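2-C-methyl-D-erythritol 2,4-cyclodiphosphate synthase (Thermus thermophilus, PDB 1IV3) catalyses the metal-dependent cyclisation of 4-diphosphocytidyl-2-C-methyl-D-erythritol 2-phosphate to 2-C-methyl-D-erythritol 2,4-cyclodiphosphate with release of CMP, a step of isoprenoid precursor synthesis. Local coordinates at residues Phe76-Met81 and Ser117-Leu122; Lys90-Ser95 and Gln124-Leu129; Arg11-Arg16 and Gly30-Ser35. The protein carries 3 engineered substitutions. All coordinates share one frame; numbering follows the deposited sequence.

Contact 1 (Phe76-Met81 and Ser117-Leu122); sequences FLREAM and SRLMRL. Engineered in segment 76-81: M81 (natural residue Leu). Engineered in segment 117-122: M120 (natural residue Leu).
The carbonyl oxygen L119 O, on helix 109-120, is closed in by two side chains of helix 73-86. M81 presses on it with its thioether, SD lying 3.4 Å from L119 O and the CE methyl beside it. R78 comes from another direction and holds one face of its guanidinium over the same oxygen, which lies 4.2 Å from that plane and toward the rim. Neither donates to it; L119 O is buried with no polar partner in the model.

M81 is engineered, a leucine in nature. Its chain is bent at the thioether (chi3 67°), which turns CE onto the backbone at M120 CA, 3.7 Å away. M81 CE also meets R121 NH2 at 4.2 Å. Deeper in, L77 carries CG anti to its backbone N (chi1 175°), and its CD2 meets both L119 CB, at 4.1 Å, and CG of M120, another engineered residue that replaces leucine. L77 crosses both side chains at about a right angle and also packs on T45 and L48 of helix 39-50, so a branched apolar residue suits the place.

The solvent-facing side carries three arginines. R78 and R118 bring like charges to 4.6 Å between R78 NH2 and R118 NH1, a repulsion probably eased by the salt bridge of R78 with E74; R121 similarly pairs with E85. Beyond the contact, S117 OG donates to L122 O at 2.7 Å, nearly along the C=O axis.

With positive phi at R121, L122 N bonded to S117 O and a weak R121 N to R118 O bond, the chain reverses in a Schellman motif at the C-terminal end of helix 109-120, which lies on the sheet, while helix 73-86 packs beside it and on helix 39-50: helix-on-helix packing over one face of an alpha/beta fold.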
ATOM      1  N   PHE A  76      18.566  -8.373  -9.395  1.00 10.70           N
ATOM      2  CA  PHE A  76      17.532  -7.566 -10.021  1.00 10.61           C
ATOM      3  C   PHE A  76      17.489  -6.201  -9.345  1.00 12.52           C
ATOM      4  O   PHE A  76      17.388  -5.183 -10.019  1.00 10.94           O
ATOM      5  CB  PHE A  76      16.155  -8.209  -9.919  1.00  8.82           C
ATOM      6  CG  PHE A  76      16.164  -9.641 -10.430  1.00 13.15           C
ATOM      7  CD1 PHE A  76      17.074 -10.027 -11.404  1.00 11.16           C
ATOM      8  CD2 PHE A  76      15.256 -10.558  -9.922  1.00 17.25           C
ATOM      9  CE1 PHE A  76      17.088 -11.337 -11.851  1.00 15.20           C
ATOM     10  CE2 PHE A  76      15.275 -11.878 -10.367  1.00 22.30           C
ATOM     11  CZ  PHE A  76      16.194 -12.258 -11.338  1.00 19.39           C
ATOM     12  N   LEU A  77      17.549  -6.195  -8.017  1.00  9.71           N
ATOM     13  CA  LEU A  77      17.474  -4.923  -7.306  1.00 11.64           C
ATOM     14  C   LEU A  77      18.620  -4.011  -7.713  1.00 11.24           C
ATOM     15  O   LEU A  77      18.451  -2.823  -7.994  1.00 14.24           O
ATOM     16  CB  LEU A  77      17.497  -5.177  -5.792  1.00 13.42           C
ATOM     17  CG  LEU A  77      17.549  -3.859  -4.992  1.00 20.27           C
ATOM     18  CD1 LEU A  77      16.126  -3.418  -4.682  1.00 14.71           C
ATOM     19  CD2 LEU A  77      18.408  -4.051  -3.762  1.00 21.57           C
ATOM     20  N   ARG A  78      19.830  -4.589  -7.756  1.00 12.07           N
ATOM     21  CA  ARG A  78      20.989  -3.798  -8.187  1.00 15.22           C
ATOM     22  C   ARG A  78      20.877  -3.327  -9.624  1.00 11.62           C
ATOM     23  O   ARG A  78      21.311  -2.224  -9.970  1.00 13.05           O
ATOM     24  CB  ARG A  78      22.265  -4.636  -8.001  1.00 16.02           C
ATOM     25  CG  ARG A  78      22.476  -5.072  -6.555  1.00 22.62           C
ATOM     26  CD  ARG A  78      23.929  -5.445  -6.307  1.00 32.37           C
ATOM     27  NE  ARG A  78      24.241  -5.594  -4.878  1.00 34.73           N
ATOM     28  CZ  ARG A  78      24.969  -4.689  -4.223  1.00 28.37           C
ATOM     29  NH1 ARG A  78      25.410  -3.626  -4.876  1.00 26.90           N
ATOM     30  NH2 ARG A  78      25.246  -4.838  -2.937  1.00 41.86           N
ATOM     31  N   GLU A  79      20.313  -4.128 -10.522  1.00  9.75           N
ATOM     32  CA  GLU A  79      20.150  -3.617 -11.887  1.00 14.92           C
ATOM     33  C   GLU A  79      19.167  -2.454 -11.916  1.00 15.92           C
ATOM     34  O   GLU A  79      19.346  -1.451 -12.612  1.00 13.77           O
ATOM     35  CB  GLU A  79      19.703  -4.760 -12.789  1.00 15.37           C
ATOM     36  CG  GLU A  79      19.455  -4.444 -14.239  1.00 14.42           C
ATOM     37  CD  GLU A  79      20.640  -3.902 -15.008  1.00 22.69           C
ATOM     38  OE1 GLU A  79      21.780  -3.806 -14.505  1.00 19.84           O
ATOM     39  OE2 GLU A  79      20.413  -3.559 -16.195  1.00 27.67           O
ATOM     40  N   ALA A  80      18.075  -2.566 -11.134  1.00 12.37           N
ATOM     41  CA  ALA A  80      17.146  -1.435 -11.109  1.00  8.42           C
ATOM     42  C   ALA A  80      17.842  -0.217 -10.564  1.00  8.55           C
ATOM     43  O   ALA A  80      17.632   0.909 -11.015  1.00 12.51           O
ATOM     44  CB  ALA A  80      15.897  -1.762 -10.271  1.00 11.35           C
ATOM     45  N   MET A  81      18.687  -0.401  -9.553  1.00 10.31           N
ATOM     46  CA  MET A  81      19.407   0.743  -9.007  1.00 15.89           C
ATOM     47  C   MET A  81      20.258   1.337 -10.130  1.00 15.60           C
ATOM     48  O   MET A  81      20.359   2.557 -10.279  1.00 14.99           O
ATOM     49  CB  MET A  81      20.264   0.363  -7.790  1.00 10.91           C
ATOM     50  CG  MET A  81      19.468   0.042  -6.525  1.00 16.10           C
ATOM     51  SD  MET A  81      20.415  -0.690  -5.171  1.00  4.45           S
ATOM     52  CE  MET A  81      21.466   0.696  -4.748  1.00 22.83           C
ATOM     53  N   SER A 117      20.233  -1.976   4.118  1.00 10.73           N
ATOM     54  CA  SER A 117      21.093  -0.800   4.183  1.00 12.08           C
ATOM     55  C   SER A 117      22.307  -0.938   3.269  1.00 10.68           C
ATOM     56  O   SER A 117      22.677   0.003   2.560  1.00 12.10           O
ATOM     57  CB  SER A 117      21.534  -0.583   5.630  1.00 13.65           C
ATOM     58  OG  SER A 117      22.583   0.358   5.755  1.00 15.05           O
ATOM     59  N   ARG A 118      22.906  -2.130   3.298  1.00 11.92           N
ATOM     60  CA  ARG A 118      24.115  -2.428   2.508  1.00 12.55           C
ATOM     61  C   ARG A 118      23.779  -2.470   1.023  1.00 13.61           C
ATOM     62  O   ARG A 118      24.451  -1.898   0.178  1.00 14.05           O
ATOM     63  CB  ARG A 118      24.732  -3.764   2.906  1.00 14.14           C
ATOM     64  CG  ARG A 118      26.079  -4.067   2.244  1.00 19.62           C
ATOM     65  CD  ARG A 118      26.762  -5.254   2.954  1.00 21.51           C
ATOM     66  NE  ARG A 118      25.921  -6.422   2.666  1.00 28.82           N
ATOM     67  CZ  ARG A 118      26.147  -7.172   1.589  1.00 36.76           C
ATOM     68  NH1 ARG A 118      27.155  -6.873   0.782  1.00 31.23           N
ATOM     69  NH2 ARG A 118      25.344  -8.197   1.382  1.00 22.25           N
ATOM     70  N   LEU A 119      22.689  -3.169   0.715  1.00 11.42           N
ATOM     71  CA  LEU A 119      22.295  -3.353  -0.676  1.00 13.59           C
ATOM     72  C   LEU A 119      21.892  -2.061  -1.346  1.00 11.88           C
ATOM     73  O   LEU A 119      22.190  -1.818  -2.515  1.00 14.76           O
ATOM     74  CB  LEU A 119      21.119  -4.352  -0.707  1.00 15.85           C
ATOM     75  CG  LEU A 119      21.519  -5.817  -0.872  1.00 22.28           C
ATOM     76  CD1 LEU A 119      22.543  -6.210   0.187  1.00 23.54           C
ATOM     77  CD2 LEU A 119      20.314  -6.742  -0.802  1.00 20.05           C
ATOM     78  N   MET A 120      21.173  -1.193  -0.622  1.00 11.69           N
ATOM     79  CA  MET A 120      20.629   0.018  -1.225  1.00  8.95           C
ATOM     80  C   MET A 120      21.512   1.211  -0.904  1.00  9.10           C
ATOM     81  O   MET A 120      21.245   2.327  -1.338  1.00 12.25           O
ATOM     82  CB  MET A 120      19.172   0.204  -0.748  1.00  8.22           C
ATOM     83  CG  MET A 120      18.149  -0.495  -1.634  1.00 22.90           C
ATOM     84  SD  MET A 120      16.413  -0.332  -1.108  1.00  2.51           S
ATOM     85  CE  MET A 120      16.515  -0.753   0.538  1.00  9.42           C
ATOM     86  N   ARG A 121      22.573   0.950  -0.139  1.00 11.73           N
ATOM     87  CA  ARG A 121      23.523   1.971   0.272  1.00 15.06           C
ATOM     88  C   ARG A 121      22.797   3.128   0.946  1.00 21.09           C
ATOM     89  O   ARG A 121      23.010   4.308   0.633  1.00 14.56           O
ATOM     90  CB  ARG A 121      24.325   2.477  -0.935  1.00 15.69           C
ATOM     91  CG  ARG A 121      25.130   1.355  -1.609  1.00 17.75           C
ATOM     92  CD  ARG A 121      26.134   2.030  -2.563  1.00 33.05           C
ATOM     93  NE  ARG A 121      25.450   2.430  -3.792  1.00 50.43           N
ATOM     94  CZ  ARG A 121      24.807   3.573  -3.998  1.00 56.38           C
ATOM     95  NH1 ARG A 121      24.711   4.506  -3.059  1.00 83.96           N
ATOM     96  NH2 ARG A 121      24.229   3.809  -5.172  1.00 29.09           N
ATOM     97  N   LEU A 122      21.919   2.775   1.892  1.00 11.90           N
ATOM     98  CA  LEU A 122      21.220   3.841   2.602  1.00 13.50           C
ATOM     99  C   LEU A 122      21.546   3.750   4.083  1.00 15.68           C
ATOM    100  O   LEU A 122      21.772   2.650   4.589  1.00 15.73           O
ATOM    101  CB  LEU A 122      19.708   3.701   2.414  1.00 14.11           C
ATOM    102  CG  LEU A 122      19.077   4.099   1.087  1.00 13.05           C
ATOM    103  CD1 LEU A 122      17.575   3.783   1.136  1.00 11.13           C
ATOM    104  CD2 LEU A 122      19.320   5.564   0.769  1.00 16.13           C
TER

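Contact 2 (Lys90-Ser95 and Gln124-Leu129); sequences KLLQAS and QDRIGL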
ATOM      1  N   LYS A  90      18.937   9.752  -7.104  1.00 14.46           N
ATOM      2  CA  LYS A  90      19.642   9.516  -5.864  1.00 12.73           C
ATOM      3  C   LYS A  90      18.632   8.889  -4.882  1.00 15.71           C
ATOM      4  O   LYS A  90      17.774   9.593  -4.354  1.00 18.44           O
ATOM      5  CB  LYS A  90      20.196  10.757  -5.182  1.00 16.02           C
ATOM      6  CG  LYS A  90      21.625  11.131  -5.451  1.00 36.16           C
ATOM      7  CD  LYS A  90      22.010  11.174  -6.917  1.00 48.17           C
ATOM      8  CE  LYS A  90      23.530  11.175  -7.073  1.00 53.44           C
ATOM      9  NZ  LYS A  90      23.964  12.078  -8.174  1.00 61.68           N
ATOM     10  N   LEU A  91      18.733   7.590  -4.659  1.00 12.34           N
ATOM     11  CA  LEU A  91      17.811   7.004  -3.682  1.00 12.53           C
ATOM     12  C   LEU A  91      17.985   7.676  -2.331  1.00 13.45           C
ATOM     13  O   LEU A  91      19.120   7.890  -1.901  1.00 14.27           O
ATOM     14  CB  LEU A  91      18.085   5.511  -3.599  1.00 19.26           C
ATOM     15  CG  LEU A  91      17.146   4.638  -2.777  1.00 22.54           C
ATOM     16  CD1 LEU A  91      15.667   4.880  -3.084  1.00 17.06           C
ATOM     17  CD2 LEU A  91      17.529   3.177  -3.043  1.00 27.56           C
ATOM     18  N   LEU A  92      16.888   8.020  -1.664  1.00 10.61           N
ATOM     19  CA  LEU A  92      16.913   8.647  -0.352  1.00 11.16           C
ATOM     20  C   LEU A  92      16.361   7.774   0.762  1.00 10.00           C
ATOM     21  O   LEU A  92      16.842   7.794   1.888  1.00 12.79           O
ATOM     22  CB  LEU A  92      16.098   9.960  -0.337  1.00 14.44           C
ATOM     23  CG  LEU A  92      16.069  10.643   1.036  1.00 28.22           C
ATOM     24  CD1 LEU A  92      17.452  11.034   1.532  1.00 35.66           C
ATOM     25  CD2 LEU A  92      15.184  11.883   0.993  1.00 36.87           C
ATOM     26  N   GLN A  93      15.297   7.010   0.445  1.00 11.71           N
ATOM     27  CA  GLN A  93      14.646   6.283   1.532  1.00  7.97           C
ATOM     28  C   GLN A  93      13.870   5.080   1.034  1.00  8.86           C
ATOM     29  O   GLN A  93      13.336   5.188  -0.093  1.00 12.01           O
ATOM     30  CB  GLN A  93      13.655   7.229   2.253  1.00 11.29           C
ATOM     31  CG  GLN A  93      13.120   6.608   3.545  1.00 13.88           C
ATOM     32  CD  GLN A  93      12.585   7.623   4.548  1.00 15.01           C
ATOM     33  OE1 GLN A  93      12.450   7.326   5.749  1.00 14.67           O
ATOM     34  NE2 GLN A  93      12.261   8.794   4.014  1.00  9.33           N
ATOM     35  N   ALA A  94      13.783   4.010   1.824  1.00  7.63           N
ATOM     36  CA  ALA A  94      12.874   2.914   1.468  1.00  9.58           C
ATOM     37  C   ALA A  94      12.082   2.530   2.715  1.00 12.04           C
ATOM     38  O   ALA A  94      12.673   2.383   3.779  1.00 10.56           O
ATOM     39  CB  ALA A  94      13.615   1.711   0.886  1.00 11.42           C
ATOM     40  N   SER A  95      10.765   2.374   2.571  1.00 10.50           N
ATOM     41  CA  SER A  95       9.913   2.032   3.698  1.00  7.29           C
ATOM     42  C   SER A  95       9.037   0.876   3.261  1.00 15.10           C
ATOM     43  O   SER A  95       8.334   1.036   2.259  1.00 15.83           O
ATOM     44  CB  SER A  95       9.050   3.231   4.110  1.00 12.19           C
ATOM     45  OG  SER A  95       8.260   2.869   5.240  1.00 15.69           O
ATOM     46  N   GLN A 124      20.903   3.497   8.112  1.00 12.09           N
ATOM     47  CA  GLN A 124      19.890   2.685   8.781  1.00 18.97           C
ATOM     48  C   GLN A 124      18.616   3.451   9.096  1.00 12.44           C
ATOM     49  O   GLN A 124      17.530   2.849   9.068  1.00 14.30           O
ATOM     50  CB  GLN A 124      20.493   2.057  10.058  1.00 30.99           C
ATOM     51  CG  GLN A 124      21.729   1.228   9.755  1.00 42.45           C
ATOM     52  CD  GLN A 124      21.643  -0.246  10.080  1.00 32.17           C
ATOM     53  OE1 GLN A 124      20.851  -0.670  10.911  1.00 22.14           O
ATOM     54  NE2 GLN A 124      22.478  -1.064   9.444  1.00 21.46           N
ATOM     55  N   ASP A 125      18.699   4.753   9.360  1.00 12.48           N
ATOM     56  CA  ASP A 125      17.464   5.484   9.682  1.00 14.49           C
ATOM     57  C   ASP A 125      16.611   5.806   8.459  1.00 14.16           C
ATOM     58  O   ASP A 125      15.491   6.325   8.511  1.00 15.52           O
ATOM     59  CB  ASP A 125      17.862   6.777  10.412  1.00 15.70           C
ATOM     60  CG  ASP A 125      18.579   7.688   9.423  1.00 21.47           C
ATOM     61  OD1 ASP A 125      17.933   8.573   8.830  1.00 26.10           O
ATOM     62  OD2 ASP A 125      19.792   7.465   9.238  1.00 31.54           O
ATOM     63  N   ARG A 126      17.131   5.493   7.269  1.00  9.80           N
ATOM     64  CA  ARG A 126      16.397   5.662   6.027  1.00  8.55           C
ATOM     65  C   ARG A 126      15.922   4.308   5.516  1.00 10.13           C
ATOM     66  O   ARG A 126      15.445   4.211   4.382  1.00 10.39           O
ATOM     67  CB  ARG A 126      17.304   6.331   4.975  1.00  8.96           C
ATOM     68  CG  ARG A 126      17.568   7.803   5.255  1.00 12.52           C
ATOM     69  CD  ARG A 126      16.289   8.597   5.010  1.00 11.37           C
ATOM     70  NE  ARG A 126      16.443  10.038   5.068  1.00 15.09           N
ATOM     71  CZ  ARG A 126      15.599  10.945   4.596  1.00 17.41           C
ATOM     72  NH1 ARG A 126      14.444  10.652   3.983  1.00 14.44           N
ATOM     73  NH2 ARG A 126      15.957  12.222   4.761  1.00 16.99           N
ATOM     74  N   ILE A 127      16.082   3.265   6.331  1.00 10.01           N
ATOM     75  CA  ILE A 127      15.513   1.953   6.012  1.00 10.27           C
ATOM     76  C   ILE A 127      14.332   1.730   6.962  1.00 11.28           C
ATOM     77  O   ILE A 127      14.543   1.530   8.160  1.00 12.19           O
ATOM     78  CB  ILE A 127      16.498   0.779   6.135  1.00  8.88           C
ATOM     79  CG1 ILE A 127      17.692   0.834   5.178  1.00 11.26           C
ATOM     80  CG2 ILE A 127      15.748  -0.551   5.960  1.00 12.43           C
ATOM     81  CD1 ILE A 127      17.237   0.739   3.730  1.00 12.21           C
ATOM     82  N   GLY A 128      13.103   1.778   6.438  1.00 10.52           N
ATOM     83  CA  GLY A 128      11.961   1.622   7.330  1.00  9.90           C
ATOM     84  C   GLY A 128      11.321   0.260   7.103  1.00  8.84           C
ATOM     85  O   GLY A 128      10.493   0.136   6.215  1.00 14.10           O
ATOM     86  N   LEU A 129      11.722  -0.739   7.872  1.00  9.39           N
ATOM     87  CA  LEU A 129      11.226  -2.095   7.711  1.00  9.33           C
ATOM     88  C   LEU A 129      10.271  -2.411   8.854  1.00 13.39           C
ATOM     89  O   LEU A 129      10.693  -2.273  10.009  1.00 10.92           O
ATOM     90  CB  LEU A 129      12.426  -3.047   7.685  1.00  8.98           C
ATOM     91  CG  LEU A 129      12.093  -4.541   7.702  1.00 11.67           C
ATOM     92  CD1 LEU A 129      11.201  -4.939   6.536  1.00 12.18           C
ATOM     93  CD2 LEU A 129      13.385  -5.374   7.677  1.00  9.95           C
TER
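Backbone hydrogen bonds join A94 to both R126 and G128. A94 N donates to R126 O at 3.1 Å, and A94 O accepts from G128 N at 2.8 Å; both bonds are nearly straight. The short strand segments run parallel, 5° apart. A CA-H...O contact, S95 CA to G128 O at 3.2 Å, continues the pairing.

These strands, 91-99 and 127-132, are the two ends of a beta-alpha-beta crossover whose connecting helix, 109-120, covers the face bearing A94 and I127. Both side chains touch M120 of that helix, and the small A94 also leaves room for L44 of helix 39-50. Toward its start, strand 91-99 has a classic beta bulge: L92 and Q93 together face L149 of strand 141-150.

Side-chain packing centres on R126. Its chain bends at chi2 (-71°), which sets CD 3.3 Å from L92 O. Farther out the flat guanidinium lies against the isobutyl group of L92: L92 CD1 sits 3.6 Å above the plane, over its centre, while L92 CD2 approaches R126 NH1. A leucine suits this place, since its two methyls can cover a broad flat group. Q93 crosses R126 at about a right angle, its amide plane turned 74° from the guanidinium.

Steric fit governs the other face, where S95 stands beside G128. A CB on G128 would fall about 3.3 Å from S95 OG, a tight approach that the glycine avoids.

S95 OG is hydrogen-bonded to S50 OG and Y5 N of the second subunit, and D125 OD1 makes a salt bridge with R2 of the same neighbour. That R2 side chain also packs on Q93 and R126.

Contact 3 (Arg11-Arg16 and Gly30-Ser35); sequences RLEEGR and GALAHS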
ATOM      1  N   ARG A  11       3.201 -17.599  -2.575  1.00 18.37           N
ATOM      2  CA  ARG A  11       2.652 -18.730  -1.848  1.00 17.87           C
ATOM      3  C   ARG A  11       3.804 -19.292  -1.020  1.00 19.60           C
ATOM      4  O   ARG A  11       4.942 -19.405  -1.472  1.00 17.79           O
ATOM      5  CB  ARG A  11       2.094 -19.763  -2.802  1.00 22.66           C
ATOM      6  CG  ARG A  11       1.091 -20.765  -2.282  1.00 37.03           C
ATOM      7  CD  ARG A  11       0.233 -21.292  -3.440  1.00 38.03           C
ATOM      8  NE  ARG A  11      -1.082 -20.653  -3.438  1.00 43.79           N
ATOM      9  CZ  ARG A  11      -1.953 -20.707  -2.435  1.00 47.84           C
ATOM     10  NH1 ARG A  11      -1.678 -21.375  -1.322  1.00 32.71           N
ATOM     11  NH2 ARG A  11      -3.123 -20.083  -2.541  1.00 39.01           N
ATOM     12  N   LEU A  12       3.446 -19.654   0.207  1.00 23.84           N
ATOM     13  CA  LEU A  12       4.486 -20.250   1.050  1.00 31.18           C
ATOM     14  C   LEU A  12       4.281 -21.756   1.139  1.00 29.56           C
ATOM     15  O   LEU A  12       3.163 -22.240   1.316  1.00 18.09           O
ATOM     16  CB  LEU A  12       4.448 -19.589   2.423  1.00 23.12           C
ATOM     17  CG  LEU A  12       4.988 -18.165   2.512  1.00 19.74           C
ATOM     18  CD1 LEU A  12       4.568 -17.555   3.841  1.00 21.70           C
ATOM     19  CD2 LEU A  12       6.509 -18.147   2.346  1.00 17.00           C
ATOM     20  N   GLU A  13       5.359 -22.534   1.018  1.00 24.41           N
ATOM     21  CA  GLU A  13       5.128 -23.973   1.190  1.00 23.12           C
ATOM     22  C   GLU A  13       6.141 -24.592   2.144  1.00 24.93           C
ATOM     23  O   GLU A  13       7.291 -24.169   2.258  1.00 18.84           O
ATOM     24  CB  GLU A  13       5.145 -24.666  -0.171  1.00 33.53           C
ATOM     25  CG  GLU A  13       3.852 -25.417  -0.477  1.00 51.05           C
ATOM     26  CD  GLU A  13       3.155 -24.888  -1.717  1.00 59.62           C
ATOM     27  OE1 GLU A  13       3.855 -24.276  -2.555  1.00 78.64           O
ATOM     28  OE2 GLU A  13       1.927 -25.083  -1.834  1.00 59.39           O
ATOM     29  N   GLU A  14       5.668 -25.637   2.838  1.00 20.62           N
ATOM     30  CA  GLU A  14       6.502 -26.337   3.795  1.00 18.55           C
ATOM     31  C   GLU A  14       7.785 -26.899   3.176  1.00 16.32           C
ATOM     32  O   GLU A  14       7.781 -27.468   2.084  1.00 17.18           O
ATOM     33  CB  GLU A  14       5.681 -27.453   4.474  1.00 21.63           C
ATOM     34  CG  GLU A  14       5.525 -27.160   5.962  1.00 25.98           C
ATOM     35  CD  GLU A  14       4.081 -26.866   6.310  1.00 44.18           C
ATOM     36  OE1 GLU A  14       3.816 -26.051   7.216  1.00 55.06           O
ATOM     37  OE2 GLU A  14       3.200 -27.465   5.653  1.00 67.08           O
ATOM     38  N   GLY A  15       8.868 -26.700   3.922  1.00 18.60           N
ATOM     39  CA  GLY A  15      10.190 -27.207   3.673  1.00 19.57           C
ATOM     40  C   GLY A  15      10.941 -26.535   2.553  1.00 20.90           C
ATOM     41  O   GLY A  15      11.975 -27.022   2.109  1.00 21.43           O
ATOM     42  N   ARG A  16      10.471 -25.403   2.049  1.00 22.32           N
ATOM     43  CA  ARG A  16      11.253 -24.653   1.067  1.00 18.74           C
ATOM     44  C   ARG A  16      12.056 -23.573   1.782  1.00 18.29           C
ATOM     45  O   ARG A  16      11.589 -23.047   2.803  1.00 17.51           O
ATOM     46  CB  ARG A  16      10.313 -24.018   0.051  1.00 17.54           C
ATOM     47  CG  ARG A  16       9.718 -24.943  -0.993  1.00 33.96           C
ATOM     48  CD  ARG A  16       8.882 -24.147  -1.992  1.00 50.70           C
ATOM     49  NE  ARG A  16       7.806 -24.978  -2.535  1.00 70.70           N
ATOM     50  CZ  ARG A  16       8.039 -25.955  -3.404  1.00 79.91           C
ATOM     51  NH1 ARG A  16       9.289 -26.178  -3.793  1.00 68.98           N
ATOM     52  NH2 ARG A  16       7.040 -26.690  -3.876  1.00 91.77           N
ATOM     53  N   GLY A  30       8.674 -21.703   2.966  1.00 18.08           N
ATOM     54  CA  GLY A  30       9.462 -20.832   2.092  1.00 15.28           C
ATOM     55  C   GLY A  30       8.703 -20.613   0.808  1.00 18.01           C
ATOM     56  O   GLY A  30       7.656 -21.212   0.549  1.00 19.18           O
ATOM     57  N   ALA A  31       9.187 -19.719  -0.051  1.00 19.25           N
ATOM     58  CA  ALA A  31       8.325 -19.518  -1.222  1.00 22.66           C
ATOM     59  C   ALA A  31       8.468 -20.715  -2.158  1.00 22.02           C
ATOM     60  O   ALA A  31       9.513 -21.332  -2.330  1.00 27.95           O
ATOM     61  CB  ALA A  31       8.609 -18.191  -1.895  1.00 38.52           C
ATOM     62  N   LEU A  32       7.316 -21.038  -2.729  1.00 34.08           N
ATOM     63  CA  LEU A  32       7.181 -21.988  -3.820  1.00 48.33           C
ATOM     64  C   LEU A  32       7.227 -21.147  -5.089  1.00 54.02           C
ATOM     65  O   LEU A  32       6.344 -20.302  -5.276  1.00 50.80           O
ATOM     66  CB  LEU A  32       5.888 -22.783  -3.703  1.00 56.32           C
ATOM     67  CG  LEU A  32       5.187 -23.162  -5.008  1.00 60.72           C
ATOM     68  CD1 LEU A  32       4.939 -24.665  -5.038  1.00 73.92           C
ATOM     69  CD2 LEU A  32       3.898 -22.379  -5.196  1.00 33.70           C
ATOM     70  N   ALA A  33       8.244 -21.330  -5.926  1.00 62.75           N
ATOM     71  CA  ALA A  33       8.323 -20.434  -7.074  1.00 69.57           C
ATOM     72  C   ALA A  33       9.523 -20.718  -7.974  1.00 59.66           C
ATOM     73  O   ALA A  33      10.294 -21.647  -7.755  1.00 61.60           O
ATOM     74  CB  ALA A  33       8.398 -18.977  -6.620  1.00 95.48           C
ATOM     75  N   HIS A  34       9.614 -19.845  -8.979  1.00 53.96           N
ATOM     76  CA  HIS A  34      10.668 -19.915  -9.980  1.00 58.16           C
ATOM     77  C   HIS A  34      11.851 -19.048  -9.585  1.00 59.10           C
ATOM     78  O   HIS A  34      12.985 -19.352  -9.953  1.00 87.31           O
ATOM     79  CB  HIS A  34      10.064 -19.555 -11.345  1.00 65.85           C
ATOM     80  CG  HIS A  34       9.155 -20.675 -11.772  1.00 76.50           C
ATOM     81  ND1 HIS A  34       7.826 -20.736 -11.415  1.00 83.86           N
ATOM     82  CD2 HIS A  34       9.400 -21.792 -12.495  1.00 82.21           C
ATOM     83  CE1 HIS A  34       7.281 -21.831 -11.913  1.00 87.72           C
ATOM     84  NE2 HIS A  34       8.217 -22.489 -12.579  1.00 89.39           N
ATOM     85  N   SER A  35      11.606 -17.991  -8.817  1.00 53.98           N
ATOM     86  CA  SER A  35      12.686 -17.167  -8.278  1.00 48.76           C
ATOM     87  C   SER A  35      13.080 -17.703  -6.906  1.00 40.77           C
ATOM     88  O   SER A  35      12.702 -18.821  -6.561  1.00 37.71           O
ATOM     89  CB  SER A  35      12.270 -15.700  -8.162  1.00 55.72           C
ATOM     90  OG  SER A  35      11.405 -15.470  -7.035  1.00 59.94           O
TER
HETATM   91  O   HOH W   1       3.831 -17.956  -5.296  1.00 31.70           O
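R11 O receives L32 N in a hydrogen bond of 3.1 Å, the donor tilted 26° from the carbonyl plane. One residue of backbone thus serves twice, for R11 N also donates to a water at 2.8 Å, and that water reaches L32 O weakly. The R11 side chain turns outward to the third subunit, where NE makes a weak hydrogen bond to E135 O of that chain.

L12 is paired with A31 at a non-hydrogen-bonded position, their side chains diverging; L12 CD2 rests 3.6 Å from G30 C, an apolar branch laid against bare backbone. E13 and G30 form the hydrogen-bonded pair, E13 N to G30 O at 2.7 Å and G30 N to E13 O at 2.9 Å. This antiparallel pairing adds strand 29-31 to the rim of the five-stranded sheet, just ahead of H34, predicted to stabilise the transition state, and beside the magnesium ligand H10, which A31 touches.

From E13 to R16 the chain makes a type II turn, with G15 at the position of positive phi (74°). The turn brings R16 O to 3.2 Å from G30 CA, where a CB on G30 would collide with that oxygen.

R16 then runs back over L32, extended from CG to NE, the two side chains crossing obliquely. R16 NE lies 3.1 Å from L32 CB, buried with no partner in the model, and R16 NH2 comes close to L32 CD1. An alanine at R16 would remove this arm and would probably open a gap beside L32, leaving its isobutyl group freer to turn. The arm's aliphatic part, through CD, also covers A31 O.

Overall arrangement
Contact 3 closes first along the chain; contacts 1 and 2 follow with their segments alternating, since helix 73-86 leads into strand 91-99, then helix 109-120 and strand 127-132. Contacts 1 and 2 are neighbours, their centres about 11 Å apart, and they touch where M120 and L122 of contact 1 meet strands 91-99 and 127-132. Contact 3 lies across the chain's centre, about 24 Å from contact 1 and 28 Å from contact 2 between centres. Contacts 2 and 3 hold the two outermost strands of the same five-stranded sheet: one edge lies against a neighbouring subunit of the trimer, the other leads toward the magnesium site and residues predicted to bind substrate.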